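Carboxylase (Deinococcus radiodurans, PDB 5H80) probably catalyses the ATP-dependent carboxylation of biotin, as the biotin carboxylase domain of a single-chain bacterial carboxylase. Local coordinates at residues G41-S52 with G68-D76. Residues are numbered along the deposited sequence; the frame is centred on the assembly and turned at random.
Sequences GEVAVRIERAVS and GSLHVRRAD
S69 opens the short helix 70-74 beside G41, the N-cap of helix 42-52. Its OG lies anti to the backbone N (chi1 172°), where it accepts the bond from H71 N that caps the helix and also lies in the plane of the H71 ring, 2.8 Å from H71 ND1. L70 crosses V45 at about a right angle, its CB 3.8 Å from V45 CG2, while its CD2 reaches the guanidinium of R49. H71 CB sits 3.4 Å from A44 CB, and the ring NE2 is bonded to the carbonyl of V61. E48, extended beyond CG, passes alongside R74, its OE1 3.1 Å from R74 CB, to reach the backbone of H71; OE2 lies against A75 CB and 2.5 Å from H71 O, a doubtful distance that may mean a protonated acid. R74, bent at chi2 (67°), slides past E48 in the opposite direction and grips S52 end-on: NH1 and NH2 both donate bent hydrogen bonds, 3.1 Å each, to S52 OG in the guanidinium plane. A water accepts from both R74 NE and R49 NE, bridging two like charges that E447 of the second subunit probably helps to offset, by a salt bridge to R49 and a weak, long ion pair to R74. Replacing R74 by alanine removes CG from E48 CB and would probably leave S52 OG without both donors and the bridging water without one. The helices, 24° apart, serve consecutive beta-alpha-beta crossovers (34-37 to 57-62 to 77-80) and lie side by side on one face of the N-terminal domain's parallel sheet, A44 and E48 on strand 34-37, E48 and A75 on strand 57-62.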
loop_
_atom_site.group_PDB
_atom_site.type_symbol
_atom_site.label_atom_id
_atom_site.label_comp_id
_atom_site.label_asym_id
_atom_site.label_seq_id
_atom_site.Cartn_x
_atom_site.Cartn_y
_atom_site.Cartn_z
ATOM N N GLY A 41 -18.115 6.662 -9.026
ATOM C CA GLY A 41 -17.855 5.535 -8.164
ATOM C C GLY A 41 -16.345 5.370 -7.988
ATOM O O GLY A 41 -15.610 6.375 -8.208
ATOM N N GLU A 42 -15.919 4.116 -7.776
ATOM C CA GLU A 42 -14.513 3.834 -7.378
ATOM C C GLU A 42 -13.503 4.284 -8.479
ATOM O O GLU A 42 -12.500 4.976 -8.173
ATOM C CB GLU A 42 -14.299 2.419 -6.913
ATOM C CG GLU A 42 -14.325 1.400 -8.004
ATOM C CD GLU A 42 -12.988 1.252 -8.763
ATOM O OE1 GLU A 42 -13.014 0.522 -9.729
ATOM O OE2 GLU A 42 -11.963 1.956 -8.513
ATOM N N VAL A 43 -13.844 4.135 -9.756
ATOM C CA VAL A 43 -12.982 4.615 -10.829
ATOM C C VAL A 43 -12.801 6.180 -10.947
ATOM O O VAL A 43 -11.651 6.611 -11.293
ATOM C CB VAL A 43 -13.248 3.931 -12.197
ATOM C CG1 VAL A 43 -14.427 4.491 -12.954
ATOM C CG2 VAL A 43 -11.967 3.932 -13.037
ATOM N N ALA A 44 -13.837 6.971 -10.601
ATOM C CA ALA A 44 -13.805 8.331 -10.756
ATOM C C ALA A 44 -12.873 8.739 -9.602
ATOM O O ALA A 44 -12.085 9.644 -9.799
ATOM C CB ALA A 44 -15.101 8.932 -10.491
ATOM N N VAL A 45 -13.049 8.077 -8.489
ATOM C CA VAL A 45 -12.110 8.397 -7.315
ATOM C C VAL A 45 -10.611 8.103 -7.683
ATOM O O VAL A 45 -9.651 8.961 -7.458
ATOM C CB VAL A 45 -12.597 7.600 -6.064
ATOM C CG1 VAL A 45 -11.603 7.669 -4.928
ATOM C CG2 VAL A 45 -13.919 8.046 -5.406
ATOM N N ARG A 46 -10.358 6.936 -8.196
ATOM C CA ARG A 46 -9.109 6.531 -8.721
ATOM C C ARG A 46 -8.425 7.564 -9.654
ATOM O O ARG A 46 -7.224 7.999 -9.560
ATOM C CB ARG A 46 -9.274 5.168 -9.399
ATOM C CG ARG A 46 -7.933 4.648 -9.996
ATOM C CD ARG A 46 -6.827 4.240 -8.977
ATOM N NE ARG A 46 -5.500 3.940 -9.517
ATOM C CZ ARG A 46 -4.542 4.867 -9.569
ATOM N NH1 ARG A 46 -4.773 6.139 -9.386
ATOM N NH2 ARG A 46 -3.339 4.556 -9.927
ATOM N N ILE A 47 -9.196 7.974 -10.705
ATOM C CA ILE A 47 -8.792 8.976 -11.628
ATOM C C ILE A 47 -8.475 10.314 -10.946
ATOM O O ILE A 47 -7.458 10.917 -11.314
ATOM C CB ILE A 47 -9.718 9.105 -12.891
ATOM C CG1 ILE A 47 -9.754 7.788 -13.605
ATOM C CG2 ILE A 47 -9.235 10.185 -13.776
ATOM C CD1 ILE A 47 -10.911 7.633 -14.607
ATOM N N GLU A 48 -9.342 10.848 -10.072
ATOM C CA GLU A 48 -9.116 12.091 -9.313
ATOM C C GLU A 48 -7.797 12.055 -8.560
ATOM O O GLU A 48 -7.022 12.978 -8.755
ATOM C CB GLU A 48 -10.227 12.364 -8.299
ATOM C CG GLU A 48 -11.514 12.660 -9.044
ATOM C CD GLU A 48 -12.767 12.541 -8.197
ATOM O OE1 GLU A 48 -12.721 11.976 -7.121
ATOM O OE2 GLU A 48 -13.859 12.972 -8.662
ATOM N N ARG A 49 -7.402 10.859 -8.102
ATOM C CA ARG A 49 -6.130 10.681 -7.303
ATOM C C ARG A 49 -4.925 10.729 -8.275
ATOM O O ARG A 49 -4.005 11.419 -8.028
ATOM C CB ARG A 49 -6.137 9.429 -6.467
ATOM C CG ARG A 49 -7.027 9.439 -5.238
ATOM C CD ARG A 49 -7.442 8.111 -4.730
ATOM N NE ARG A 49 -8.081 8.273 -3.446
ATOM C CZ ARG A 49 -8.691 7.276 -2.761
ATOM N NH1 ARG A 49 -8.726 6.007 -3.230
ATOM N NH2 ARG A 49 -9.284 7.577 -1.602
ATOM N N ALA A 50 -4.990 10.150 -9.472
ATOM C CA ALA A 50 -3.846 10.186 -10.478
ATOM C C ALA A 50 -3.717 11.692 -11.035
ATOM O O ALA A 50 -2.655 12.254 -11.167
ATOM C CB ALA A 50 -4.226 9.257 -11.621
ATOM N N VAL A 51 -4.852 12.331 -11.280
ATOM C CA VAL A 51 -4.887 13.737 -11.716
ATOM C C VAL A 51 -4.194 14.628 -10.705
ATOM O O VAL A 51 -3.385 15.491 -11.121
ATOM C CB VAL A 51 -6.311 14.178 -12.034
ATOM C CG1 VAL A 51 -6.458 15.696 -12.343
ATOM C CG2 VAL A 51 -6.752 13.456 -13.366
ATOM N N SER A 52 -4.486 14.433 -9.469
ATOM C CA SER A 52 -3.857 15.201 -8.351
ATOM C C SER A 52 -2.381 14.905 -8.277
ATOM O O SER A 52 -1.559 15.874 -8.111
ATOM C CB SER A 52 -4.513 14.996 -7.011
ATOM O OG SER A 52 -5.856 15.567 -6.907
ATOM N N GLY A 68 -23.699 11.236 -2.880
ATOM C CA GLY A 68 -22.925 10.996 -1.616
ATOM C C GLY A 68 -21.614 10.230 -1.891
ATOM O O GLY A 68 -20.774 10.118 -1.031
ATOM N N SER A 69 -21.463 9.821 -3.099
ATOM C CA SER A 69 -20.226 9.186 -3.618
ATOM C C SER A 69 -19.012 10.055 -3.324
ATOM O O SER A 69 -18.978 11.268 -3.526
ATOM C CB SER A 69 -20.282 8.828 -5.096
ATOM O OG SER A 69 -18.916 8.393 -5.503
ATOM N N LEU A 70 -17.900 9.399 -2.946
ATOM C CA LEU A 70 -16.610 10.099 -2.751
ATOM C C LEU A 70 -16.086 10.821 -3.936
ATOM O O LEU A 70 -15.462 11.878 -3.784
ATOM C CB LEU A 70 -15.507 9.149 -2.148
ATOM C CG LEU A 70 -14.135 9.778 -1.875
ATOM C CD1 LEU A 70 -14.199 10.819 -0.766
ATOM C CD2 LEU A 70 -13.170 8.644 -1.400
ATOM N N HIS A 71 -16.401 10.332 -5.153
ATOM C CA HIS A 71 -15.963 11.051 -6.361
ATOM C C HIS A 71 -16.483 12.503 -6.524
ATOM O O HIS A 71 -15.840 13.295 -7.158
ATOM C CB HIS A 71 -16.230 10.188 -7.559
ATOM C CG HIS A 71 -17.542 10.398 -8.266
ATOM N ND1 HIS A 71 -18.714 9.729 -7.961
ATOM C CD2 HIS A 71 -17.820 11.215 -9.318
ATOM C CE1 HIS A 71 -19.676 10.157 -8.771
ATOM N NE2 HIS A 71 -19.163 11.045 -9.601
ATOM N N VAL A 72 -17.599 12.774 -5.880
ATOM C CA VAL A 72 -18.148 14.137 -5.840
ATOM C C VAL A 72 -17.196 15.113 -5.111
ATOM O O VAL A 72 -16.571 16.018 -5.757
ATOM C CB VAL A 72 -19.559 14.074 -5.274
ATOM C CG1 VAL A 72 -20.115 15.498 -5.126
ATOM C CG2 VAL A 72 -20.492 13.241 -6.135
ATOM N N ARG A 73 -17.061 14.860 -3.806
ATOM C CA ARG A 73 -16.226 15.643 -2.901
ATOM C C ARG A 73 -14.768 15.673 -3.311
ATOM O O ARG A 73 -14.086 16.686 -3.130
ATOM C CB ARG A 73 -16.264 15.030 -1.487
ATOM C CG ARG A 73 -17.476 15.371 -0.638
ATOM C CD ARG A 73 -17.522 14.514 0.638
ATOM N NE ARG A 73 -17.697 13.078 0.365
ATOM C CZ ARG A 73 -18.158 12.171 1.231
ATOM N NH1 ARG A 73 -18.531 12.505 2.470
ATOM N NH2 ARG A 73 -18.260 10.900 0.842
ATOM N N ARG A 74 -14.258 14.537 -3.814
ATOM C CA ARG A 74 -12.832 14.456 -4.170
ATOM C C ARG A 74 -12.405 15.225 -5.417
ATOM O O ARG A 74 -11.204 15.536 -5.574
ATOM C CB ARG A 74 -12.355 12.960 -4.236
ATOM C CG ARG A 74 -10.927 12.693 -4.592
ATOM C CD ARG A 74 -9.983 13.199 -3.455
ATOM N NE ARG A 74 -8.575 12.955 -3.833
ATOM C CZ ARG A 74 -7.860 13.656 -4.720
ATOM N NH1 ARG A 74 -8.398 14.708 -5.361
ATOM N NH2 ARG A 74 -6.620 13.308 -4.998
ATOM N N ALA A 75 -13.296 15.507 -6.361
ATOM C CA ALA A 75 -12.864 16.315 -7.458
ATOM C C ALA A 75 -12.485 17.762 -7.050
ATOM O O ALA A 75 -12.916 18.295 -5.983
ATOM C CB ALA A 75 -14.019 16.325 -8.466
ATOM N N ASP A 76 -11.770 18.429 -7.906
ATOM C CA ASP A 76 -11.479 19.861 -7.668
ATOM C C ASP A 76 -12.765 20.611 -7.907
ATOM O O ASP A 76 -13.028 21.631 -7.298
ATOM C CB ASP A 76 -10.402 20.434 -8.560
ATOM C CG ASP A 76 -9.089 19.772 -8.341
ATOM O OD1 ASP A 76 -8.593 19.829 -7.199
ATOM O OD2 ASP A 76 -8.585 19.162 -9.298
HETATM O O HOH W 1 -7.730 10.926 -2.404
#